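Hypothetical fimbrial assembly protein (Parabacteroides distasonis, PDB 3R4R) is probably a component of the fimbrial tip, part of the filamentous surface appendages that mediate cell adhesion and biofilm formation. Local coordinates at residues T39-I44 / S169-Y174; F114-T119 / V123-T128; T231-D236 / K260-N265; V245-G248 / E253-F256. All blocks are in the same frame, centred on the assembly; numbering follows the deposited sequence. Where two conformers were deposited one is given.

Interaction 1: residues T39-I44 / S169-Y174; sequences TEELTI and SAKIEY. With SO4 (sulfate ion), chain D; EDO (1,2-ethanediol), chain E.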
loop_
_atom_site.group_PDB
_atom_site.type_symbol
_atom_site.label_atom_id
_atom_site.label_comp_id
_atom_site.label_asym_id
_atom_site.label_seq_id
_atom_site.Cartn_x
_atom_site.Cartn_y
_atom_site.Cartn_z
ATOM N N THR A 39 -3.182 -3.924 13.675
ATOM C CA THR A 39 -2.926 -5.338 13.395
ATOM C C THR A 39 -3.632 -5.664 12.099
ATOM O O THR A 39 -3.015 -6.330 11.257
ATOM C CB THR A 39 -3.348 -6.221 14.583
ATOM O OG1 THR A 39 -2.427 -5.974 15.650
ATOM C CG2 THR A 39 -3.291 -7.716 14.266
ATOM N N GLU A 40 -4.858 -5.121 11.881
ATOM C CA GLU A 40 -5.589 -5.326 10.619
ATOM C C GLU A 40 -4.794 -4.784 9.424
ATOM O O GLU A 40 -4.580 -5.497 8.452
ATOM C CB GLU A 40 -6.971 -4.668 10.637
ATOM C CG GLU A 40 -7.978 -5.225 11.622
ATOM C CD GLU A 40 -9.226 -4.365 11.708
ATOM O OE1 GLU A 40 -9.916 -4.189 10.676
ATOM O OE2 GLU A 40 -9.509 -3.857 12.815
ATOM N N GLU A 41 -4.311 -3.551 9.529
ATOM C CA GLU A 41 -3.582 -2.864 8.464
ATOM C C GLU A 41 -2.217 -3.527 8.158
ATOM O O GLU A 41 -1.677 -3.307 7.073
ATOM C CB GLU A 41 -3.376 -1.405 8.838
ATOM C CG GLU A 41 -4.704 -0.664 8.922
ATOM C CD GLU A 41 -4.660 0.786 9.353
ATOM O OE1 GLU A 41 -3.708 1.176 10.069
ATOM O OE2 GLU A 41 -5.615 1.521 9.019
ATOM N N LEU A 42 -1.703 -4.358 9.062
ATOM C CA LEU A 42 -0.446 -5.086 8.895
ATOM C C LEU A 42 -0.688 -6.488 8.365
ATOM O O LEU A 42 0.275 -7.184 8.035
ATOM C CB LEU A 42 0.326 -5.174 10.228
ATOM C CG LEU A 42 0.947 -3.905 10.790
ATOM C CD1 LEU A 42 1.317 -4.077 12.273
ATOM C CD2 LEU A 42 2.144 -3.452 9.969
ATOM N N THR A 43 -1.958 -6.919 8.316
ATOM C CA THR A 43 -2.347 -8.279 7.915
ATOM C C THR A 43 -2.166 -8.496 6.434
ATOM O O THR A 43 -2.520 -7.647 5.614
ATOM C CB THR A 43 -3.819 -8.568 8.300
ATOM O OG1 THR A 43 -3.914 -8.482 9.705
ATOM C CG2 THR A 43 -4.299 -9.957 7.892
ATOM N N ILE A 44 -1.642 -9.677 6.112
ATOM C CA ILE A 44 -1.501 -10.217 4.780
ATOM C C ILE A 44 -2.324 -11.504 4.767
ATOM O O ILE A 44 -2.038 -12.419 5.547
ATOM C CB ILE A 44 -0.026 -10.402 4.368
ATOM C CG1 ILE A 44 0.713 -9.069 4.384
ATOM C CG2 ILE A 44 0.082 -11.094 2.980
ATOM C CD1 ILE A 44 2.198 -9.197 4.194
ATOM N N SER A 169 -1.549 2.084 -0.481
ATOM C CA SER A 169 -2.527 3.123 -0.216
ATOM C C SER A 169 -2.023 4.092 0.830
ATOM O O SER A 169 -1.071 3.796 1.556
ATOM C CB SER A 169 -3.846 2.507 0.251
ATOM O OG SER A 169 -3.685 1.831 1.485
ATOM N N ALA A 170 -2.670 5.257 0.893
ATOM C CA ALA A 170 -2.503 6.246 1.946
ATOM C C ALA A 170 -3.648 6.104 2.950
ATOM O O ALA A 170 -4.763 5.766 2.543
ATOM C CB ALA A 170 -2.457 7.640 1.360
ATOM N N LYS A 171 -3.368 6.305 4.255
ATOM C CA LYS A 171 -4.368 6.245 5.316
ATOM C C LYS A 171 -4.731 7.678 5.727
ATOM O O LYS A 171 -3.847 8.489 6.015
ATOM C CB LYS A 171 -3.840 5.408 6.501
ATOM C CG LYS A 171 -4.791 5.296 7.716
ATOM C CD LYS A 171 -4.112 4.539 8.868
ATOM C CE LYS A 171 -4.961 4.463 10.108
ATOM N NZ LYS A 171 -4.278 3.698 11.186
ATOM N N ILE A 172 -6.027 7.998 5.708
ATOM C CA ILE A 172 -6.500 9.366 6.033
ATOM C C ILE A 172 -7.532 9.308 7.167
ATOM O O ILE A 172 -8.548 8.621 7.038
ATOM C CB ILE A 172 -7.101 10.108 4.784
ATOM C CG1 ILE A 172 -6.170 10.055 3.540
ATOM C CG2 ILE A 172 -7.509 11.559 5.132
ATOM C CD1 ILE A 172 -6.852 10.628 2.257
ATOM N N GLU A 173 -7.267 10.030 8.275
ATOM C CA GLU A 173 -8.190 10.128 9.404
ATOM C C GLU A 173 -8.713 11.575 9.560
ATOM O O GLU A 173 -7.925 12.478 9.806
ATOM C CB GLU A 173 -7.513 9.661 10.711
ATOM C CG GLU A 173 -8.461 9.688 11.917
ATOM C CD GLU A 173 -7.915 9.344 13.293
ATOM O OE1 GLU A 173 -6.675 9.288 13.458
ATOM O OE2 GLU A 173 -8.737 9.179 14.225
ATOM N N TYR A 174 -10.021 11.798 9.403
ATOM C CA TYR A 174 -10.626 13.109 9.683
ATOM C C TYR A 174 -10.902 13.153 11.182
ATOM O O TYR A 174 -11.626 12.292 11.684
ATOM C CB TYR A 174 -11.883 13.379 8.830
ATOM C CG TYR A 174 -12.738 14.528 9.332
ATOM C CD1 TYR A 174 -12.349 15.850 9.136
ATOM C CD2 TYR A 174 -13.962 14.295 9.947
ATOM C CE1 TYR A 174 -13.144 16.911 9.568
ATOM C CE2 TYR A 174 -14.764 15.348 10.390
ATOM C CZ TYR A 174 -14.354 16.656 10.194
ATOM O OH TYR A 174 -15.136 17.693 10.640
HETATM S S SO4 D . -4.135 -3.128 17.248
HETATM O O1 SO4 D . -2.909 -2.951 16.457
HETATM O O2 SO4 D . -5.307 -3.113 16.362
HETATM O O3 SO4 D . -4.084 -4.412 17.963
HETATM O O4 SO4 D . -4.236 -2.030 18.214
HETATM C C1 EDO E . -0.370 3.743 5.186
HETATM O O1 EDO E . -1.606 3.082 4.849
HETATM C C2 EDO E . -0.050 3.476 6.661
HETATM O O2 EDO E . 1.354 3.662 6.906
#
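Glu-41 OE1 is gripped from two directions: Lys-171 NZ donates to it at 2.8 Å across the contact, and the backbone N of Thr-38 donates to it from just before the short, weakly bonded helix 39-42. The lysine bond uses the syn lone pair of OE1, the one on the side of the other carboxylate oxygen. That oxygen, Glu-41 OE2, lies 3.4 Å from Lys-171 NZ and takes its own hydrogen bond from the hydroxyl of Tyr-230, so three groups fix the rotation of the carboxylate. Lys-171 spans the gap by being fully stretched: CG is anti to the backbone N (chi1 178°) and each later torsion is close to 180°. Its chain meets that of Glu-41 at about a right angle, and Lys-171 CE passes 3.2 Å from Glu-41 OE2. The CA atoms of Glu-41 and Lys-171 are 9.7 Å apart, which shows that side chains alone bridge the segments. Tyr-266 adds a cation-pi contact to the lysine, and the main-chain O of Glu-41 accepts from Lys-144. With Glu-41 buried and its carboxylate met by an ammonium and two further donors, the pair is likely to remain ionised, a charged tie between helix 39-42 and strand 161-179.

Interaction 2: residues F114-T119 / V123-T128; sequences FDNLTT and VDNSYT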
loop_
_atom_site.group_PDB
_atom_site.type_symbol
_atom_site.label_atom_id
_atom_site.label_comp_id
_atom_site.label_asym_id
_atom_site.label_seq_id
_atom_site.Cartn_x
_atom_site.Cartn_y
_atom_site.Cartn_z
ATOM N N PHE A 114 -1.689 -11.429 -11.823
ATOM C CA PHE A 114 -0.316 -11.235 -12.321
ATOM C C PHE A 114 0.286 -12.503 -12.929
ATOM O O PHE A 114 1.440 -12.479 -13.400
ATOM C CB PHE A 114 0.575 -10.780 -11.148
ATOM C CG PHE A 114 -0.116 -9.834 -10.186
ATOM C CD1 PHE A 114 -0.347 -8.512 -10.530
ATOM C CD2 PHE A 114 -0.524 -10.265 -8.934
ATOM C CE1 PHE A 114 -1.038 -7.660 -9.672
ATOM C CE2 PHE A 114 -1.208 -9.405 -8.068
ATOM C CZ PHE A 114 -1.457 -8.106 -8.450
ATOM N N ASP A 115 -0.486 -13.609 -12.920
ATOM C CA ASP A 115 -0.046 -14.926 -13.374
ATOM C C ASP A 115 0.397 -14.972 -14.847
ATOM O O ASP A 115 1.265 -15.789 -15.167
ATOM C CB ASP A 115 -1.167 -15.955 -13.198
ATOM C CG ASP A 115 -1.472 -16.302 -11.767
ATOM O OD1 ASP A 115 -0.833 -15.732 -10.870
ATOM O OD2 ASP A 115 -2.307 -17.182 -11.544
ATOM N N ASN A 116 -0.159 -14.132 -15.711
ATOM C CA ASN A 116 0.187 -14.127 -17.130
ATOM C C ASN A 116 1.289 -13.098 -17.448
ATOM O O ASN A 116 1.614 -12.922 -18.623
ATOM C CB ASN A 116 -1.062 -13.839 -17.993
ATOM C CG ASN A 116 -1.798 -12.573 -17.606
ATOM O OD1 ASN A 116 -1.816 -12.138 -16.433
ATOM N ND2 ASN A 116 -2.499 -12.000 -18.578
ATOM N N LEU A 117 1.856 -12.420 -16.430
ATOM C CA LEU A 117 2.916 -11.406 -16.620
ATOM C C LEU A 117 4.270 -12.135 -16.665
ATOM O O LEU A 117 4.728 -12.683 -15.671
ATOM C CB LEU A 117 2.852 -10.331 -15.518
ATOM C CG LEU A 117 1.505 -9.616 -15.332
ATOM C CD1 LEU A 117 1.584 -8.627 -14.193
ATOM C CD2 LEU A 117 1.051 -8.906 -16.618
ATOM N N THR A 118 4.863 -12.210 -17.857
ATOM C CA THR A 118 6.051 -13.024 -18.115
ATOM C C THR A 118 7.376 -12.227 -17.966
ATOM O O THR A 118 8.443 -12.853 -17.942
ATOM C CB THR A 118 5.951 -13.600 -19.523
ATOM O OG1 THR A 118 5.761 -12.520 -20.424
ATOM C CG2 THR A 118 4.765 -14.545 -19.679
ATOM N N THR A 119 7.316 -10.884 -17.859
ATOM C CA THR A 119 8.498 -10.026 -17.667
ATOM C C THR A 119 8.204 -8.944 -16.640
ATOM O O THR A 119 7.058 -8.535 -16.513
ATOM C CB THR A 119 8.986 -9.373 -18.989
ATOM O OG1 THR A 119 7.996 -8.473 -19.516
ATOM C CG2 THR A 119 9.440 -10.392 -20.030
ATOM N N VAL A 123 6.876 -4.222 -22.924
ATOM C CA VAL A 123 5.848 -3.494 -23.684
ATOM C C VAL A 123 4.461 -4.111 -23.384
ATOM O O VAL A 123 3.529 -3.397 -22.976
ATOM C CB VAL A 123 6.166 -3.498 -25.201
ATOM N N ASP A 124 4.356 -5.449 -23.564
ATOM C CA ASP A 124 3.152 -6.247 -23.315
ATOM C C ASP A 124 3.359 -7.242 -22.167
ATOM O O ASP A 124 4.479 -7.746 -21.991
ATOM C CB ASP A 124 2.742 -7.019 -24.587
ATOM C CG ASP A 124 2.279 -6.181 -25.767
ATOM O OD1 ASP A 124 2.007 -4.967 -25.574
ATOM O OD2 ASP A 124 2.120 -6.752 -26.869
ATOM N N ASN A 125 2.272 -7.496 -21.389
ATOM C CA ASN A 125 2.172 -8.456 -20.280
ATOM C C ASN A 125 3.347 -8.283 -19.281
ATOM O O ASN A 125 4.087 -9.227 -18.974
ATOM C CB ASN A 125 2.125 -9.921 -20.815
ATOM C CG ASN A 125 1.034 -10.198 -21.822
ATOM O OD1 ASN A 125 -0.167 -10.034 -21.578
ATOM N ND2 ASN A 125 1.439 -10.629 -22.992
ATOM N N SER A 126 3.484 -7.076 -18.758
ATOM C CA SER A 126 4.531 -6.777 -17.788
ATOM C C SER A 126 3.945 -6.262 -16.469
ATOM O O SER A 126 2.816 -5.740 -16.434
ATOM C CB SER A 126 5.507 -5.756 -18.350
ATOM O OG SER A 126 4.853 -4.566 -18.758
ATOM N N TYR A 127 4.721 -6.420 -15.373
ATOM C CA TYR A 127 4.352 -5.955 -14.048
ATOM C C TYR A 127 4.384 -4.450 -13.980
ATOM O O TYR A 127 3.572 -3.879 -13.261
ATOM C CB TYR A 127 5.281 -6.537 -12.977
ATOM C CG TYR A 127 5.010 -7.986 -12.646
ATOM C CD1 TYR A 127 5.605 -9.011 -13.376
ATOM C CD2 TYR A 127 4.222 -8.334 -11.554
ATOM C CE1 TYR A 127 5.409 -10.348 -13.034
ATOM C CE2 TYR A 127 4.039 -9.666 -11.190
ATOM C CZ TYR A 127 4.631 -10.669 -11.936
ATOM O OH TYR A 127 4.400 -11.985 -11.636
ATOM N N THR A 128 5.320 -3.792 -14.720
ATOM C CA THR A 128 5.419 -2.324 -14.721
ATOM C C THR A 128 4.206 -1.695 -15.441
ATOM O O THR A 128 3.806 -0.585 -15.085
ATOM C CB THR A 128 6.724 -1.845 -15.345
ATOM O OG1 THR A 128 6.890 -2.491 -16.610
ATOM C CG2 THR A 128 7.932 -2.115 -14.445
HETATM O O HOH W 1 6.196 -9.464 -21.287
#
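Leu-117 and the ring of Tyr-127 make the apolar half of this contact. Leu-117 CD1 sits over one face of the ring, 3.8 Å from its centroid and 14° off the normal, a CH-pi contact, while Leu-117 CB is 3.6 Å from Tyr-127 CE1. Phe-114 CB adds a second apolar touch, 3.6 Å from Tyr-127 CE2. The ring is placed for this by a chi1 of -76°, with CG anti to the carbonyl carbon.

The backbone bonds between the two segments are weak. Thr-118 N donates to Asn-125 O at 3.3 Å, and Tyr-127 N to Thr-119 O at 3.4 Å; this same carbonyl oxygen lies in the ring plane at the edge of Tyr-127. Two CA-H...O contacts supplement them, from Leu-117 CA to Asn-125 O and from Ser-126 CA to Thr-119 O.

One water links the hydroxyls of Thr-118 and Thr-119 and donates to the carbonyl O of the poorly ordered Asp-124.

Beyond the loop, the hydroxyl of Tyr-127 is bonded to His-48 and Arg-58, and Phe-52 meets its ring nearly perpendicularly. An alanine in place of Tyr-127 would probably leave Leu-117 without its aromatic face and His-48 and Arg-58 without the shared hydroxyl.

A type I turn at 114-117 and a single beta bridge between Thr-119 and Ser-126 mark this as an irregular loop folded back on itself, its tyrosine laid against strands 46-52 and 96-104.

Interaction 3: residues T231-D236 / K260-N265; sequences TYEISD and KFIKGN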
loop_
_atom_site.group_PDB
_atom_site.type_symbol
_atom_site.label_atom_id
_atom_site.label_comp_id
_atom_site.label_asym_id
_atom_site.label_seq_id
_atom_site.Cartn_x
_atom_site.Cartn_y
_atom_site.Cartn_z
ATOM N N THR A 231 -7.088 5.509 0.096
ATOM C CA THR A 231 -7.015 5.818 -1.331
ATOM C C THR A 231 -5.630 5.455 -1.885
ATOM O O THR A 231 -4.625 5.520 -1.161
ATOM C CB THR A 231 -7.334 7.308 -1.606
ATOM O OG1 THR A 231 -7.223 7.559 -3.004
ATOM C CG2 THR A 231 -6.408 8.271 -0.860
ATOM N N TYR A 232 -5.574 5.124 -3.192
ATOM C CA TYR A 232 -4.303 4.971 -3.846
ATOM C C TYR A 232 -3.836 6.372 -4.233
ATOM O O TYR A 232 -4.690 7.253 -4.370
ATOM C CB TYR A 232 -4.384 4.009 -5.046
ATOM C CG TYR A 232 -4.722 2.565 -4.757
ATOM C CD1 TYR A 232 -3.945 1.812 -3.876
ATOM C CD2 TYR A 232 -5.646 1.881 -5.540
ATOM C CE1 TYR A 232 -4.212 0.463 -3.644
ATOM C CE2 TYR A 232 -5.873 0.512 -5.371
ATOM C CZ TYR A 232 -5.163 -0.189 -4.409
ATOM O OH TYR A 232 -5.400 -1.523 -4.208
ATOM N N GLU A 233 -2.507 6.618 -4.336
ATOM C CA GLU A 233 -1.909 7.887 -4.814
ATOM C C GLU A 233 -2.584 8.469 -6.049
ATOM O O GLU A 233 -3.079 7.713 -6.895
ATOM C CB GLU A 233 -0.435 7.692 -5.207
ATOM C CG GLU A 233 0.526 7.416 -4.092
ATOM C CD GLU A 233 1.961 7.321 -4.548
ATOM O OE1 GLU A 233 2.253 6.885 -5.691
ATOM O OE2 GLU A 233 2.815 7.640 -3.698
ATOM N N ILE A 234 -2.521 9.798 -6.196
ATOM C CA ILE A 234 -3.073 10.522 -7.329
ATOM C C ILE A 234 -2.007 11.508 -7.794
ATOM O O ILE A 234 -1.765 12.487 -7.086
ATOM C CB ILE A 234 -4.397 11.188 -6.919
ATOM C CG1 ILE A 234 -5.391 10.138 -6.341
ATOM C CG2 ILE A 234 -4.972 11.960 -8.104
ATOM C CD1 ILE A 234 -6.625 10.630 -5.613
ATOM N N SER A 235 -1.369 11.236 -8.980
ATOM C CA SER A 235 -0.294 12.052 -9.560
ATOM C C SER A 235 -0.798 13.391 -10.119
ATOM O O SER A 235 -0.085 14.397 -9.988
ATOM C CB SER A 235 0.418 11.298 -10.681
ATOM O OG SER A 235 -0.456 10.990 -11.753
ATOM N N ASP A 236 -1.991 13.407 -10.774
ATOM C CA ASP A 236 -2.523 14.643 -11.370
ATOM C C ASP A 236 -2.560 15.755 -10.314
ATOM O O ASP A 236 -3.131 15.587 -9.226
ATOM C CB ASP A 236 -3.917 14.423 -11.988
ATOM C CG ASP A 236 -4.503 15.596 -12.770
ATOM O OD1 ASP A 236 -3.792 16.602 -12.967
ATOM O OD2 ASP A 236 -5.659 15.489 -13.218
ATOM N N LYS A 260 -1.093 15.223 -2.251
ATOM C CA LYS A 260 -0.442 15.355 -0.946
ATOM C C LYS A 260 -0.469 14.009 -0.186
ATOM O O LYS A 260 0.312 13.821 0.756
ATOM C CB LYS A 260 -1.102 16.460 -0.093
ATOM C CG LYS A 260 -0.994 17.899 -0.608
ATOM C CD LYS A 260 0.420 18.471 -0.561
ATOM N N PHE A 261 -1.347 13.064 -0.608
ATOM C CA PHE A 261 -1.532 11.779 0.059
ATOM C C PHE A 261 -0.712 10.709 -0.662
ATOM O O PHE A 261 -1.131 10.182 -1.694
ATOM C CB PHE A 261 -3.021 11.422 0.103
ATOM C CG PHE A 261 -3.870 12.549 0.633
ATOM C CD1 PHE A 261 -3.998 12.763 2.004
ATOM C CD2 PHE A 261 -4.542 13.398 -0.234
ATOM C CE1 PHE A 261 -4.779 13.802 2.495
ATOM C CE2 PHE A 261 -5.273 14.467 0.255
ATOM C CZ PHE A 261 -5.418 14.646 1.620
ATOM N N ILE A 262 0.490 10.435 -0.134
ATOM C CA ILE A 262 1.445 9.503 -0.718
ATOM C C ILE A 262 1.260 8.133 -0.074
ATOM O O ILE A 262 0.986 8.042 1.111
ATOM C CB ILE A 262 2.902 10.048 -0.534
ATOM C CG1 ILE A 262 3.074 11.469 -1.133
ATOM C CG2 ILE A 262 3.970 9.097 -1.103
ATOM C CD1 ILE A 262 4.192 12.316 -0.466
ATOM N N LYS A 263 1.382 7.072 -0.874
ATOM C CA LYS A 263 1.323 5.682 -0.437
ATOM C C LYS A 263 2.296 5.418 0.719
ATOM O O LYS A 263 3.450 5.881 0.689
ATOM C CB LYS A 263 1.653 4.746 -1.610
ATOM C CG LYS A 263 3.090 4.880 -2.117
ATOM C CD LYS A 263 3.299 4.136 -3.422
ATOM C CE LYS A 263 4.617 4.477 -4.061
ATOM N NZ LYS A 263 4.772 5.940 -4.394
ATOM N N GLY A 264 1.838 4.647 1.692
ATOM C CA GLY A 264 2.657 4.268 2.828
ATOM C C GLY A 264 2.744 5.330 3.887
ATOM O O GLY A 264 3.654 5.280 4.709
ATOM N N ASN A 265 1.803 6.293 3.869
ATOM C CA ASN A 265 1.756 7.368 4.855
ATOM C C ASN A 265 0.381 7.432 5.553
ATOM O O ASN A 265 -0.614 6.978 4.991
ATOM C CB ASN A 265 2.078 8.719 4.209
ATOM C CG ASN A 265 3.506 8.883 3.748
ATOM O OD1 ASN A 265 4.401 9.214 4.524
ATOM N ND2 ASN A 265 3.732 8.712 2.468
HETATM O O HOH W 2 -1.939 11.179 -3.824
#
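The side chains of Glu-233 and Lys-263 run obliquely across each other, and the lysine curls round the carboxylate. Lys-263 CG stands between its backbone N and carbonyl carbon (chi1 65°), and a bend at chi4 turns Lys-263 NZ back to Glu-233 OE2, 2.7 Å away. Lys-263 N donates to the same oxygen at 3.2 Å with an angle of 154°. Both donors come from one face of the carboxylate, about 30° out of its plane, NZ on the syn side and N on the anti side. Ile-262 CG2 also approaches Glu-233 OE2, at 3.2 Å.

Ile-262 to Asn-265 form a type II beta turn, whose Gly-264 adopts a positive phi; Asn-265 ND2 donates to Ile-262 O from above the carbonyl plane. This turn leads into strand 266-273, while Glu-233 lies just beyond Tyr-232 in the chain that continues from strand 228-232.

Glu-233 OE1 accepts from the backbone N atoms of Glu-212 and Asn-213, and Glu-212 OE1 forms a second salt bridge with Lys-263 NZ. A leucine in place of Glu-233 would probably leave the Lys-263 ammonium with one carboxylate fewer, and Lys-263 N and those two amides without this acceptor. Away from the ion pair, a water bridges the two backbones, accepting from Ile-234 N and donating to Phe-261 O.

Interaction 4: residues V245-G248 / E253-F256; sequences VQSG and EYPF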
loop_
_atom_site.group_PDB
_atom_site.type_symbol
_atom_site.label_atom_id
_atom_site.label_comp_id
_atom_site.label_asym_id
_atom_site.label_seq_id
_atom_site.Cartn_x
_atom_site.Cartn_y
_atom_site.Cartn_z
ATOM N N VAL A 245 -18.466 18.577 4.941
ATOM C CA VAL A 245 -18.630 18.630 6.394
ATOM C C VAL A 245 -19.814 19.545 6.722
ATOM O O VAL A 245 -19.941 20.599 6.101
ATOM C CB VAL A 245 -17.299 19.115 7.043
ATOM C CG1 VAL A 245 -17.425 19.298 8.547
ATOM C CG2 VAL A 245 -16.149 18.158 6.727
ATOM N N GLN A 246 -20.696 19.115 7.670
ATOM C CA GLN A 246 -21.875 19.868 8.127
ATOM C C GLN A 246 -21.479 21.218 8.726
ATOM O O GLN A 246 -20.625 21.289 9.614
ATOM C CB GLN A 246 -22.705 19.082 9.163
ATOM C CG GLN A 246 -23.586 17.979 8.562
ATOM C CD GLN A 246 -24.773 18.471 7.731
ATOM O OE1 GLN A 246 -25.269 17.752 6.853
ATOM N NE2 GLN A 246 -25.268 19.694 7.979
ATOM N N SER A 247 -22.105 22.285 8.218
ATOM C CA SER A 247 -21.850 23.657 8.644
ATOM C C SER A 247 -23.173 24.354 8.975
ATOM O O SER A 247 -23.229 25.588 9.051
ATOM C CB SER A 247 -21.087 24.398 7.551
ATOM O OG SER A 247 -19.909 23.685 7.197
ATOM N N GLY A 248 -24.209 23.544 9.207
ATOM C CA GLY A 248 -25.557 23.992 9.533
ATOM C C GLY A 248 -26.614 23.266 8.727
ATOM O O GLY A 248 -26.731 22.036 8.820
ATOM N N GLU A 253 -18.440 22.120 1.035
ATOM C CA GLU A 253 -17.330 21.389 0.426
ATOM C C GLU A 253 -16.003 22.039 0.783
ATOM O O GLU A 253 -15.913 23.262 0.851
ATOM C CB GLU A 253 -17.458 21.285 -1.098
ATOM C CG GLU A 253 -18.521 20.320 -1.591
ATOM C CD GLU A 253 -18.467 20.009 -3.079
ATOM O OE1 GLU A 253 -17.636 20.610 -3.800
ATOM O OE2 GLU A 253 -19.231 19.120 -3.516
ATOM N N TYR A 254 -14.978 21.215 1.018
ATOM C CA TYR A 254 -13.629 21.640 1.373
ATOM C C TYR A 254 -12.612 20.794 0.564
ATOM O O TYR A 254 -12.533 19.576 0.750
ATOM C CB TYR A 254 -13.393 21.540 2.894
ATOM C CG TYR A 254 -14.385 22.333 3.726
ATOM C CD1 TYR A 254 -14.228 23.705 3.918
ATOM C CD2 TYR A 254 -15.464 21.707 4.346
ATOM C CE1 TYR A 254 -15.126 24.436 4.699
ATOM C CE2 TYR A 254 -16.371 22.430 5.125
ATOM C CZ TYR A 254 -16.198 23.795 5.298
ATOM O OH TYR A 254 -17.092 24.524 6.053
ATOM N N PRO A 255 -11.859 21.416 -0.374
ATOM C CA PRO A 255 -10.957 20.624 -1.228
ATOM C C PRO A 255 -9.509 20.580 -0.725
ATOM O O PRO A 255 -8.982 21.573 -0.203
ATOM C CB PRO A 255 -11.021 21.360 -2.571
ATOM C CG PRO A 255 -11.607 22.744 -2.264
ATOM C CD PRO A 255 -11.874 22.834 -0.791
ATOM N N PHE A 256 -8.864 19.414 -0.921
ATOM C CA PHE A 256 -7.468 19.146 -0.561
ATOM C C PHE A 256 -6.684 18.689 -1.800
ATOM O O PHE A 256 -7.267 18.010 -2.649
ATOM C CB PHE A 256 -7.379 18.090 0.561
ATOM C CG PHE A 256 -7.959 18.531 1.893
ATOM C CD1 PHE A 256 -9.318 18.430 2.146
ATOM C CD2 PHE A 256 -7.134 18.990 2.909
ATOM C CE1 PHE A 256 -9.853 18.879 3.357
ATOM C CE2 PHE A 256 -7.662 19.402 4.128
ATOM C CZ PHE A 256 -9.025 19.395 4.331
#
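Ser-247 OG and Tyr-254 OH share a hydrogen bond of 3.2 Å in which either hydroxyl may be the donor. The serine oxygen comes in at the edge of the tyrosine ring, near the ring plane but off the line of the C-O bond, at a CZ-OH...OG angle of about 130°. The second contact is apolar: Val-245 CB lies 3.9 Å from Tyr-254 CE2 and 4.2 Å from Tyr-254 CD2. The valine thus approaches the CE2-CD2 side of the ring obliquely, while the serine meets its hydroxyl. These two residues make the close contacts with the tyrosine; the segments bury a modest 127 Å².

What brings the groups together is partly torsional. Tyr-254 CG is anti to the carbonyl carbon (chi1 -57°), and its CB bond is directed toward segment 245-248, which carries the ring out along that segment to Ser-247. In Ser-247 the hydroxyl likewise lies anti to the carbonyl carbon (chi1 -54°), where Ser-247 OG is 3.3 Å from Val-245 O, at best a weak bond.

Further out, the backbone of Tyr-254 is hydrogen-bonded to Leu-243 and that of Phe-256 to Val-241, which sets the tyrosine opposite a residue two positions before Val-245. The ring of Trp-280 meets that of Tyr-254 with the planes at about 55°, and Val-245 also packs on Phe-189.

The whole is a cross-strand contact of an antiparallel beta hairpin, strands 240-246 and 251-257, within the transthyretin-like C-terminal domain; the tyrosine reaches along the hairpin toward its turn, to Ser-247.

In the fold
Following the chain from the N terminus, interaction 1 opens at segment 39-44 and closes on strand 161-179, at segment 169-174, 125 residues beyond the end of the first segment, joining the N-terminal part of the chain to the C-terminal domain. Interaction 2 is nested inside that loop, a local closure between strands 96-104 and 131-132, its centre about 28 Å from that of interaction 1. Interaction 3 opens only after interaction 1 has closed, and its loop encloses the hairpin of interaction 4. Interactions 1 and 3 meet through probable backbone bonds, Ala-170 N to Thr-231 O and Lys-171 N to Asn-265 O. Phe-261 packs on Phe-256 between interactions 3 and 4, whereas interactions 2 and 4 lie on opposite sides of the chain's centre.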